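Local coordinates for D-alanyl transferase DltD (Enterococcus faecalis, PDB 6O93), which probably transfers D-alanine onto lipoteichoic acid in the D-alanylation of the Gram-positive cell wall, as a membrane-bound member of the DltD family, at residues L49-S53 with R203-V207; A84-H88 with A278-L283; N96-V100 with F365-P369; A284-V290 with L374-I378; R317-Y321 with V394-F398. One frame throughout, in Å; residues are numbered along the deposited sequence.

How the contacts relate
The five contacts are spread through a fold built on a parallel sheet with strand order 2-1-3-4-5, flanked by helices as in SGNH-hydrolase-like folds. Contacts 3 and 4 meet on neighbouring strands 98-102 and 289-294, their centres about 12 Å apart. Contact 2 packs helix 80-90 on helix 272-285; contact 4 takes up the end of that second helix. Along the chain contact 1 closes before contacts 4 and 5 open, while contacts 2 and 3 cross it. Contacts 1 and 5 lie about 34 Å apart between centres, on opposite sides of the chain's centre. Contacts 2 to 4 thus join sheet and helices, while 1 and 5 fasten an outlying loop and the C-terminal tail.

Contact 1: L49-S53 with R203-V207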
# COMPACT_ATOMS: atom_id res chain seq x y z
N LEU A 49 1.34 -2.65 7.40
CA LEU A 49 1.95 -1.42 7.88
C LEU A 49 1.79 -1.23 9.39
O LEU A 49 2.60 -0.53 10.00
CB LEU A 49 1.35 -0.22 7.15
CG LEU A 49 1.58 -0.16 5.64
CD1 LEU A 49 0.84 1.02 5.03
CD2 LEU A 49 3.06 -0.09 5.31
N SER A 50 0.77 -1.84 10.00
CA SER A 50 0.50 -1.65 11.42
C SER A 50 1.30 -2.59 12.31
O SER A 50 1.23 -2.47 13.54
CB SER A 50 -0.99 -1.84 11.70
OG SER A 50 -1.40 -3.18 11.45
N ARG A 51 2.06 -3.53 11.73
CA ARG A 51 2.85 -4.48 12.51
C ARG A 51 4.09 -3.77 13.05
O ARG A 51 5.21 -3.93 12.56
CB ARG A 51 3.21 -5.69 11.66
CG ARG A 51 2.22 -6.83 11.77
CD ARG A 51 0.80 -6.40 11.43
NE ARG A 51 -0.13 -7.51 11.54
CZ ARG A 51 -1.43 -7.43 11.25
NH1 ARG A 51 -1.96 -6.30 10.82
NH2 ARG A 51 -2.20 -8.51 11.38
N PHE A 52 3.87 -2.97 14.09
CA PHE A 52 4.93 -2.17 14.66
C PHE A 52 5.80 -3.00 15.60
O PHE A 52 5.34 -3.94 16.26
CB PHE A 52 4.35 -0.98 15.42
CG PHE A 52 4.24 0.27 14.59
CD1 PHE A 52 3.50 0.28 13.42
CD2 PHE A 52 4.86 1.44 15.00
CE1 PHE A 52 3.40 1.43 12.66
CE2 PHE A 52 4.76 2.60 14.24
CZ PHE A 52 4.02 2.59 13.07
N SER A 53 7.08 -2.64 15.65
CA SER A 53 8.03 -3.18 16.61
C SER A 53 9.22 -2.24 16.63
O SER A 53 9.23 -1.20 15.96
CB SER A 53 8.44 -4.61 16.27
OG SER A 53 9.28 -4.64 15.13
N ARG A 203 0.41 6.38 16.42
CA ARG A 203 1.21 5.35 17.06
C ARG A 203 2.50 5.91 17.64
O ARG A 203 3.40 5.14 17.99
CB ARG A 203 1.52 4.22 16.07
CG ARG A 203 0.33 3.34 15.76
CD ARG A 203 0.66 2.26 14.73
NE ARG A 203 -0.47 1.36 14.51
CZ ARG A 203 -1.52 1.64 13.75
NH1 ARG A 203 -1.60 2.81 13.12
NH2 ARG A 203 -2.50 0.76 13.61
N GLU A 204 2.60 7.24 17.76
CA GLU A 204 3.79 7.83 18.36
C GLU A 204 4.07 7.30 19.76
O GLU A 204 5.26 7.12 20.10
CB GLU A 204 3.65 9.36 18.37
CG GLU A 204 4.92 10.10 18.77
CD GLU A 204 6.07 9.88 17.80
OE1 GLU A 204 5.83 9.33 16.70
OE2 GLU A 204 7.21 10.25 18.14
N PRO A 205 3.08 7.04 20.62
CA PRO A 205 3.39 6.42 21.92
C PRO A 205 4.05 5.06 21.78
O PRO A 205 4.93 4.72 22.58
CB PRO A 205 2.02 6.34 22.61
CG PRO A 205 1.17 7.35 21.92
CD PRO A 205 1.65 7.38 20.50
N ILE A 206 3.64 4.27 20.80
CA ILE A 206 4.28 2.98 20.57
C ILE A 206 5.71 3.18 20.07
O ILE A 206 6.63 2.45 20.45
CB ILE A 206 3.45 2.13 19.58
CG1 ILE A 206 2.06 1.87 20.17
CG2 ILE A 206 4.16 0.82 19.27
CD1 ILE A 206 1.11 1.16 19.22
N VAL A 207 5.91 4.18 19.20
CA VAL A 207 7.25 4.48 18.70
C VAL A 207 8.19 4.78 19.85
O VAL A 207 9.29 4.22 19.94
CB VAL A 207 7.19 5.65 17.70
CG1 VAL A 207 8.59 6.11 17.33
CG2 VAL A 207 6.41 5.25 16.45
O HOH W 1 -0.17 -1.22 15.70
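The F52 ring carries the methylene chain of R203 on one face: CD of R203 stands 3.7 Å from the F52 ring centroid, 17° off the normal, a CH-pi contact displaced toward the rim. At the ring edge, CG2 of V207 approaches CE2 of F52 to 3.8 Å. The guanidinium of R203 is turned 27° from the phenyl plane and has the backbone of S50 over one face, with CB of S50 3.6 Å from NH2 of R203. Water 1 sits in plane at the guanidinium edge, accepting from NE of R203 and donating to the carbonyl O of S50, each at 2.9 Å, a bridge where no direct hydrogen bond joins the segments. Extended from CG to NE, R203 runs its aliphatic part across the ring before turning at chi4 (79°) toward S50. NH1 of R203 is bonded to the carbonyl of T18, and OG of S50 to that of S47. The arrangement joins the loop after strand 40-44 to the N-terminus of helix 204-211, where R203 is the N-cap residue; the side chain of S50 lies about 9 Å from the bound sodium ion and near, without touching, a possible SGNH-type Ser-His-Asp triad.

Contact 2: A84-H88 with A278-L283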
# COMPACT_ATOMS: atom_id res chain seq x y z
N ALA A 84 -4.03 3.96 -6.35
CA ALA A 84 -3.85 4.76 -7.56
C ALA A 84 -4.54 6.11 -7.43
O ALA A 84 -4.01 7.13 -7.88
CB ALA A 84 -4.37 4.00 -8.78
N MET A 85 -5.71 6.14 -6.80
CA MET A 85 -6.41 7.40 -6.60
C MET A 85 -5.78 8.22 -5.48
O MET A 85 -5.77 9.46 -5.55
CB MET A 85 -7.89 7.14 -6.30
CG MET A 85 -8.76 8.39 -6.32
SD MET A 85 -8.80 9.21 -7.94
CE MET A 85 -9.60 7.95 -8.94
N VAL A 86 -5.25 7.55 -4.45
CA VAL A 86 -4.49 8.25 -3.42
C VAL A 86 -3.30 8.96 -4.04
O VAL A 86 -3.02 10.13 -3.74
CB VAL A 86 -4.05 7.26 -2.32
CG1 VAL A 86 -3.07 7.92 -1.36
CG2 VAL A 86 -5.26 6.72 -1.58
N ILE A 87 -2.57 8.26 -4.91
CA ILE A 87 -1.39 8.85 -5.55
C ILE A 87 -1.81 10.02 -6.44
O ILE A 87 -1.22 11.11 -6.38
CB ILE A 87 -0.64 7.78 -6.36
CG1 ILE A 87 -0.05 6.72 -5.42
CG2 ILE A 87 0.46 8.42 -7.19
CD1 ILE A 87 0.36 5.44 -6.11
N HIS A 88 -2.83 9.81 -7.28
CA HIS A 88 -3.27 10.87 -8.17
C HIS A 88 -3.69 12.11 -7.40
O HIS A 88 -3.41 13.24 -7.82
CB HIS A 88 -4.43 10.37 -9.04
CG HIS A 88 -4.94 11.40 -10.00
ND1 HIS A 88 -4.44 11.55 -11.28
CD2 HIS A 88 -5.90 12.35 -9.86
CE1 HIS A 88 -5.08 12.54 -11.88
NE2 HIS A 88 -5.97 13.04 -11.05
N ALA A 278 -2.48 0.74 -12.92
CA ALA A 278 -3.01 2.09 -12.72
C ALA A 278 -2.14 2.88 -11.74
O ALA A 278 -1.86 4.06 -11.97
CB ALA A 278 -4.45 2.03 -12.24
N ALA A 279 -1.72 2.23 -10.65
CA ALA A 279 -0.85 2.91 -9.70
C ALA A 279 0.51 3.21 -10.30
O ALA A 279 1.10 4.26 -10.03
CB ALA A 279 -0.70 2.06 -8.44
N LEU A 280 1.03 2.30 -11.13
CA LEU A 280 2.32 2.51 -11.77
C LEU A 280 2.29 3.70 -12.72
O LEU A 280 3.23 4.50 -12.76
CB LEU A 280 2.76 1.25 -12.50
CG LEU A 280 3.05 0.02 -11.63
CD1 LEU A 280 3.33 -1.19 -12.51
CD2 LEU A 280 4.22 0.29 -10.69
N GLU A 281 1.21 3.83 -13.50
CA GLU A 281 1.11 4.96 -14.42
C GLU A 281 1.05 6.28 -13.67
O GLU A 281 1.67 7.27 -14.08
CB GLU A 281 -0.11 4.80 -15.33
CG GLU A 281 -0.37 6.01 -16.22
CD GLU A 281 -1.28 5.72 -17.40
OE1 GLU A 281 -1.57 4.53 -17.66
OE2 GLU A 281 -1.72 6.68 -18.07
N GLN A 282 0.32 6.32 -12.55
CA GLN A 282 0.26 7.55 -11.76
C GLN A 282 1.63 7.91 -11.20
O GLN A 282 2.00 9.09 -11.17
CB GLN A 282 -0.76 7.39 -10.62
CG GLN A 282 -2.19 7.20 -11.08
CD GLN A 282 -2.72 8.39 -11.87
OE1 GLN A 282 -2.44 9.54 -11.54
NE2 GLN A 282 -3.50 8.11 -12.91
N LEU A 283 2.39 6.92 -10.74
CA LEU A 283 3.72 7.18 -10.21
C LEU A 283 4.67 7.67 -11.30
O LEU A 283 5.44 8.61 -11.09
CB LEU A 283 4.27 5.93 -9.53
CG LEU A 283 3.52 5.50 -8.27
CD1 LEU A 283 3.76 4.03 -7.95
CD2 LEU A 283 3.93 6.38 -7.09
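Apolar packing between A84, A278 and A279 brings the two helices together. CB of A84 sits 4.0 Å from CB of A278 and 3.7 Å from the backbone N of A279, so a methyl group rests directly against the opposing main chain. Farther along, I87 packs its CD1 against CD2 of L283 at 3.8 Å, the two side chains crossing at about a right angle, while its CG2 branch lies on CB of Q282. The short segments run nearly parallel, 13° apart, with their axes 8.7 Å from each other at closest approach. The polar part is one hydrogen bond: ND1 of H88 donates to OE1 of Q282 at 2.8 Å. The acceptor lies in the imidazole plane, but the donor stands 40° out of the plane of the amide, and ring and amide planes are 71° apart. The bend of Q282 at chi2 turns its amide back across the gap to H88. W130 meets the H88 ring edge-to-face. The bond is consistent with a proton on ND1, and it gives the side-chain carbonyl OE1 of Q282, a buried residue, a partner within an otherwise apolar interface.

Contact 3: N96-V100 with F365-P369; sequences NKKAV and FMKQP
Extension of K98 beyond CG (chi2 -172°) carries its ammonium group from strand 98-102 to the C-terminal end of helix 352-367, and chi1 of F365 (163°, CG anti to the backbone N) turns its ring so that one face lies against the K98 chain. NZ of K98 donates to the carbonyl O of F365 at 2.8 Å, in the carbonyl plane on a lone pair, and to O of Q368 at 2.9 Å, here tilted 18° from the plane; Q368 is poorly ordered, so this second bond is less certain. A third, to O of M366, is weak. The carbonyl of F365 also accepts from N of Q368. A lysine bonded to carbonyls at a helix C-terminus lies at the negative end of the helix dipole, which would probably favour its charge. Here it ties a central strand of the parallel sheet to a helix packed on that sheet, as in an alpha/beta fold. CD of K98 makes a CH-pi contact with the F365 ring, 4.3 Å from the centroid. M366, bent at chi2 and chi3, brings SD to 3.7 Å from CD of K98. CE2 of F365 also approaches the carbonyl O of A99 to 3.6 Å, and its ring reaches D289 and L291 on the neighbouring strand.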
# COMPACT_ATOMS: atom_id res chain seq x y z
N ASN A 96 8.43 14.21 -8.45
CA ASN A 96 9.88 14.21 -8.35
C ASN A 96 10.39 13.75 -6.99
O ASN A 96 11.54 14.00 -6.64
CB ASN A 96 10.46 15.59 -8.67
CG ASN A 96 9.92 16.17 -9.96
OD1 ASN A 96 9.36 17.27 -9.98
ND2 ASN A 96 10.07 15.42 -11.04
N LYS A 97 9.55 13.08 -6.20
CA LYS A 97 9.92 12.65 -4.86
C LYS A 97 10.06 11.13 -4.82
O LYS A 97 10.00 10.45 -5.85
CB LYS A 97 8.89 13.17 -3.86
CG LYS A 97 8.79 14.69 -3.85
CD LYS A 97 8.17 15.23 -2.58
CE LYS A 97 8.25 16.75 -2.54
NZ LYS A 97 7.63 17.37 -3.75
N LYS A 98 10.25 10.60 -3.62
CA LYS A 98 10.45 9.17 -3.42
C LYS A 98 9.28 8.57 -2.66
O LYS A 98 8.66 9.23 -1.82
CB LYS A 98 11.76 8.90 -2.66
CG LYS A 98 13.00 9.23 -3.46
CD LYS A 98 14.26 8.77 -2.75
CE LYS A 98 15.48 8.93 -3.65
NZ LYS A 98 16.75 8.65 -2.92
N ALA A 99 8.98 7.31 -2.97
CA ALA A 99 7.89 6.60 -2.32
C ALA A 99 8.28 5.14 -2.14
O ALA A 99 9.21 4.64 -2.77
CB ALA A 99 6.59 6.71 -3.13
N VAL A 100 7.55 4.47 -1.26
CA VAL A 100 7.71 3.04 -1.01
C VAL A 100 6.36 2.38 -1.23
O VAL A 100 5.33 2.89 -0.76
CB VAL A 100 8.24 2.77 0.41
CG1 VAL A 100 8.35 1.27 0.66
CG2 VAL A 100 9.58 3.45 0.62
N PHE A 365 17.84 3.11 -0.32
CA PHE A 365 17.12 3.73 -1.43
C PHE A 365 17.00 5.24 -1.24
O PHE A 365 17.11 6.01 -2.21
CB PHE A 365 15.74 3.07 -1.56
CG PHE A 365 14.75 3.85 -2.37
CD1 PHE A 365 14.85 3.92 -3.75
CD2 PHE A 365 13.68 4.49 -1.75
CE1 PHE A 365 13.92 4.62 -4.50
CE2 PHE A 365 12.75 5.19 -2.49
CZ PHE A 365 12.87 5.26 -3.86
N MET A 366 16.78 5.69 -0.00
CA MET A 366 16.64 7.12 0.25
C MET A 366 17.96 7.86 0.07
O MET A 366 17.96 9.06 -0.22
CB MET A 366 16.10 7.34 1.67
CG MET A 366 14.67 6.88 1.86
SD MET A 366 13.52 7.70 0.73
CE MET A 366 13.74 9.41 1.22
N LYS A 367 19.08 7.17 0.23
CA LYS A 367 20.39 7.77 0.01
C LYS A 367 20.83 7.71 -1.45
O LYS A 367 21.79 8.40 -1.81
CB LYS A 367 21.44 7.09 0.89
CG LYS A 367 21.15 7.21 2.38
CD LYS A 367 22.17 6.45 3.22
CE LYS A 367 21.88 6.58 4.70
NZ LYS A 367 22.85 5.81 5.53
N GLN A 368 20.17 6.92 -2.28
CA GLN A 368 20.52 6.87 -3.69
C GLN A 368 20.40 8.27 -4.29
O GLN A 368 19.47 9.01 -3.95
CB GLN A 368 19.62 5.89 -4.44
CG GLN A 368 19.87 4.43 -4.10
CD GLN A 368 18.90 3.47 -4.79
OE1 GLN A 368 18.17 3.86 -5.70
NE2 GLN A 368 18.90 2.22 -4.36
N PRO A 369 21.32 8.68 -5.18
CA PRO A 369 21.28 10.05 -5.72
C PRO A 369 19.97 10.38 -6.43
O PRO A 369 19.40 9.50 -7.08
CB PRO A 369 22.46 10.08 -6.70
CG PRO A 369 23.35 8.96 -6.28
CD PRO A 369 22.44 7.90 -5.75

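Contact 4: A284-V290 with L374-I378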
# COMPACT_ATOMS: atom_id res chain seq x y z
N ALA A 284 4.61 7.04 -12.48
CA ALA A 284 5.49 7.43 -13.57
C ALA A 284 5.13 8.81 -14.11
O ALA A 284 6.03 9.56 -14.51
CB ALA A 284 5.43 6.40 -14.69
N GLU A 285 3.85 9.17 -14.13
CA GLU A 285 3.44 10.46 -14.67
C GLU A 285 3.98 11.62 -13.83
O GLU A 285 4.20 12.71 -14.36
CB GLU A 285 1.92 10.55 -14.77
CG GLU A 285 1.34 9.75 -15.93
CD GLU A 285 -0.17 9.69 -15.90
OE1 GLU A 285 -0.79 10.44 -15.12
OE2 GLU A 285 -0.74 8.89 -16.67
N LYS A 286 4.20 11.40 -12.54
CA LYS A 286 4.74 12.42 -11.65
C LYS A 286 6.22 12.20 -11.35
O LYS A 286 6.75 12.80 -10.41
CB LYS A 286 3.93 12.47 -10.35
CG LYS A 286 2.46 12.86 -10.55
CD LYS A 286 2.32 14.28 -11.10
CE LYS A 286 0.88 14.63 -11.38
NZ LYS A 286 0.76 15.92 -12.11
N ASN A 287 6.89 11.35 -12.13
CA ASN A 287 8.33 11.15 -12.00
C ASN A 287 8.70 10.75 -10.57
O ASN A 287 9.66 11.26 -9.99
CB ASN A 287 9.10 12.40 -12.43
CG ASN A 287 10.59 12.15 -12.56
OD1 ASN A 287 11.39 12.75 -11.85
ND2 ASN A 287 10.97 11.26 -13.47
N VAL A 288 7.92 9.84 -9.99
CA VAL A 288 8.14 9.38 -8.62
C VAL A 288 9.10 8.20 -8.65
O VAL A 288 8.88 7.22 -9.36
CB VAL A 288 6.81 8.98 -7.96
CG1 VAL A 288 7.04 8.63 -6.49
CG2 VAL A 288 5.79 10.10 -8.10
N ASP A 289 10.17 8.31 -7.86
CA ASP A 289 11.12 7.21 -7.67
C ASP A 289 10.59 6.31 -6.57
O ASP A 289 10.29 6.79 -5.46
CB ASP A 289 12.50 7.76 -7.32
CG ASP A 289 13.61 6.74 -7.49
OD1 ASP A 289 13.34 5.63 -8.00
OD2 ASP A 289 14.75 7.04 -7.10
N VAL A 290 10.45 5.02 -6.86
CA VAL A 290 9.69 4.12 -6.00
C VAL A 290 10.51 2.87 -5.70
O VAL A 290 11.11 2.28 -6.61
CB VAL A 290 8.34 3.73 -6.64
CG1 VAL A 290 7.52 2.88 -5.69
CG2 VAL A 290 7.58 4.98 -7.06
N LEU A 374 13.77 10.00 -14.55
CA LEU A 374 13.67 8.55 -14.54
C LEU A 374 13.21 8.03 -15.90
O LEU A 374 12.27 8.57 -16.49
CB LEU A 374 12.71 8.08 -13.44
CG LEU A 374 13.08 8.44 -12.00
CD1 LEU A 374 11.97 8.04 -11.05
CD2 LEU A 374 14.39 7.77 -11.60
N ALA A 375 13.87 6.98 -16.39
CA ALA A 375 13.59 6.44 -17.72
C ALA A 375 12.49 5.38 -17.63
O ALA A 375 12.72 4.18 -17.75
CB ALA A 375 14.87 5.87 -18.33
N TYR A 376 11.27 5.87 -17.44
CA TYR A 376 10.10 5.00 -17.41
C TYR A 376 9.58 4.78 -18.82
O TYR A 376 9.58 5.69 -19.65
CB TYR A 376 8.99 5.61 -16.54
CG TYR A 376 9.26 5.54 -15.05
CD1 TYR A 376 9.76 4.39 -14.47
CD2 TYR A 376 9.00 6.64 -14.23
CE1 TYR A 376 10.01 4.32 -13.11
CE2 TYR A 376 9.25 6.58 -12.87
CZ TYR A 376 9.75 5.42 -12.32
OH TYR A 376 9.99 5.36 -10.97
N GLN A 377 9.13 3.55 -19.09
CA GLN A 377 8.57 3.17 -20.38
C GLN A 377 7.23 2.48 -20.13
O GLN A 377 7.10 1.26 -20.26
CB GLN A 377 9.54 2.28 -21.16
CG GLN A 377 10.83 2.98 -21.56
CD GLN A 377 11.74 2.11 -22.39
OE1 GLN A 377 11.51 0.91 -22.54
NE2 GLN A 377 12.80 2.70 -22.93
N ILE A 378 6.23 3.28 -19.77
CA ILE A 378 4.91 2.73 -19.46
C ILE A 378 4.31 2.12 -20.72
O ILE A 378 4.35 2.71 -21.80
CB ILE A 378 4.00 3.83 -18.89
CG1 ILE A 378 4.50 4.28 -17.51
CG2 ILE A 378 2.56 3.34 -18.80
CD1 ILE A 378 4.42 3.21 -16.43
O HOH W 2 11.64 3.99 -9.39
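The Y376 side chain passes the A284 methyl and reaches the backbone of V288. OH of Y376 donates to O of V288 at 2.7 Å, the donor tilted 21° from the carbonyl plane, and that oxygen lies at the edge of the tyrosine ring. The methyl of A284 touches CD2 of Y376 at 3.6 Å and, beside it, CG1 of I378 at 3.6 Å. L374 completes the first shell: its CD1 meets CA of D289 at 3.6 Å, its side chain crossing that of D289 at about a right angle, and CB of L374 lies above one face of the Y376 ring, offset toward the rim. Water 2 forms a second link, donating to OH of Y376 and to OD1 of D289, each at 2.7 Å, and accepting from N of V290. The phenol oxygen is thus gripped by one donated and one accepted bond. Farther out, F328 meets the Y376 ring with planes at about 30°. N287 comes near L374 through ND2, while OD1 of N287 is bonded to ND2 of N96, in the loop before strand 98-102. Positive phi at N287 (55°) marks it as the C-prime residue of a Schellman motif, in which N of V288 bonds to O of L283. Loop 374-378 packs on this Schellman-ended turn, which links helix 272-285 to strand 289-294 in the parallel alpha/beta fold.

Contact 5: R317-Y321 with V394-F398; sequences RKLKY and VLPQF
CH-pi and apolar contacts on Y321 hold the chain end to helix 309-324. CD2 of L395 lies over the centre of the Y321 ring, 3.9 Å from its centroid and 9° off the normal. CD of P396 touches CE1 of Y321 at 3.7 Å, and CD1 of L395 reaches CA of K318 at 3.7 Å. Tyrosine CG, anti to the backbone N (chi1 -177°), sends the ring out from the helix to these residues. The aromatic pair of Y321 and F398 lies side by side, planes 26° apart but slid so far that the rings barely overlap; CE2 of F398 comes 3.6 Å from CD1 of Y321. This is a C-terminal tail without regular structure, laid along the surface of a helix; it also touches a crystal neighbour, so the lattice may influence its course. Among the polar groups, water 3 donates to O of R317 and to O of P396, each at 2.7 Å. R317, bent at chi3, packs CD against O of L395 at 3.5 Å, its guanidinium and the amide of Q397 nearly parallel. NZ of K320 forms a salt bridge with D333, while CE of K320 rests against the terminal carboxylate of F398.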
# COMPACT_ATOMS: atom_id res chain seq x y z
N ARG A 317 7.56 -13.36 -10.09
CA ARG A 317 8.12 -13.22 -11.43
C ARG A 317 7.23 -12.35 -12.31
O ARG A 317 7.73 -11.55 -13.11
CB ARG A 317 8.32 -14.60 -12.07
CG ARG A 317 9.02 -14.55 -13.42
CD ARG A 317 8.93 -15.87 -14.16
NE ARG A 317 9.71 -16.92 -13.51
CZ ARG A 317 9.76 -18.18 -13.93
NH1 ARG A 317 10.50 -19.07 -13.28
NH2 ARG A 317 9.06 -18.57 -14.99
N LYS A 318 5.91 -12.50 -12.18
CA LYS A 318 5.00 -11.70 -12.99
C LYS A 318 5.05 -10.23 -12.60
O LYS A 318 5.09 -9.35 -13.46
CB LYS A 318 3.57 -12.23 -12.85
CG LYS A 318 2.57 -11.59 -13.79
CD LYS A 318 1.26 -12.36 -13.81
CE LYS A 318 0.24 -11.71 -14.72
NZ LYS A 318 -1.02 -12.50 -14.80
N LEU A 319 5.06 -9.96 -11.29
CA LEU A 319 5.12 -8.58 -10.82
C LEU A 319 6.44 -7.93 -11.22
O LEU A 319 6.46 -6.79 -11.70
CB LEU A 319 4.94 -8.54 -9.31
CG LEU A 319 3.57 -9.01 -8.81
CD1 LEU A 319 3.58 -9.16 -7.30
CD2 LEU A 319 2.48 -8.03 -9.23
N LYS A 320 7.56 -8.63 -11.01
CA LYS A 320 8.85 -8.04 -11.33
C LYS A 320 9.02 -7.83 -12.82
O LYS A 320 9.74 -6.91 -13.24
CB LYS A 320 9.98 -8.92 -10.78
CG LYS A 320 10.06 -8.91 -9.26
CD LYS A 320 11.38 -9.47 -8.74
CE LYS A 320 11.54 -10.93 -9.06
NZ LYS A 320 12.78 -11.49 -8.46
N TYR A 321 8.36 -8.64 -13.65
CA TYR A 321 8.37 -8.37 -15.09
C TYR A 321 7.62 -7.08 -15.40
O TYR A 321 8.13 -6.21 -16.12
CB TYR A 321 7.76 -9.54 -15.86
CG TYR A 321 7.82 -9.34 -17.36
CD1 TYR A 321 8.96 -9.66 -18.08
CD2 TYR A 321 6.74 -8.82 -18.06
CE1 TYR A 321 9.03 -9.47 -19.44
CE2 TYR A 321 6.79 -8.63 -19.43
CZ TYR A 321 7.94 -8.96 -20.11
OH TYR A 321 8.01 -8.78 -21.48
N VAL A 394 6.05 -18.34 -18.73
CA VAL A 394 6.77 -17.96 -19.95
C VAL A 394 7.68 -16.76 -19.75
O VAL A 394 8.50 -16.47 -20.63
CB VAL A 394 5.80 -17.65 -21.10
CG1 VAL A 394 4.90 -18.85 -21.39
CG2 VAL A 394 4.96 -16.41 -20.78
N LEU A 395 7.56 -16.05 -18.63
CA LEU A 395 8.27 -14.80 -18.46
C LEU A 395 9.73 -15.04 -18.06
O LEU A 395 10.06 -16.05 -17.43
CB LEU A 395 7.59 -13.94 -17.40
CG LEU A 395 6.14 -13.55 -17.69
CD1 LEU A 395 5.52 -12.87 -16.47
CD2 LEU A 395 6.06 -12.64 -18.91
N PRO A 396 10.63 -14.12 -18.42
CA PRO A 396 12.01 -14.21 -17.95
C PRO A 396 12.11 -13.78 -16.49
O PRO A 396 11.18 -13.21 -15.91
CB PRO A 396 12.76 -13.23 -18.86
CG PRO A 396 11.74 -12.21 -19.20
CD PRO A 396 10.42 -12.94 -19.29
N GLN A 397 13.26 -14.07 -15.90
CA GLN A 397 13.53 -13.76 -14.50
C GLN A 397 14.33 -12.46 -14.45
O GLN A 397 15.56 -12.47 -14.60
CB GLN A 397 14.26 -14.91 -13.82
CG GLN A 397 13.39 -16.14 -13.64
CD GLN A 397 14.19 -17.43 -13.54
OE1 GLN A 397 14.00 -18.35 -14.33
NE2 GLN A 397 15.08 -17.49 -12.56
N PHE A 398 13.63 -11.35 -14.24
CA PHE A 398 14.27 -10.04 -14.07
C PHE A 398 14.45 -9.73 -12.59
O PHE A 398 13.82 -10.36 -11.73
CB PHE A 398 13.45 -8.93 -14.74
CG PHE A 398 13.35 -9.05 -16.24
CD1 PHE A 398 14.18 -9.91 -16.95
CD2 PHE A 398 12.44 -8.28 -16.94
CE1 PHE A 398 14.09 -10.00 -18.32
CE2 PHE A 398 12.35 -8.37 -18.32
CZ PHE A 398 13.17 -9.23 -19.01
OXT PHE A 398 15.22 -8.85 -12.21
O HOH W 3 10.25 -11.53 -13.98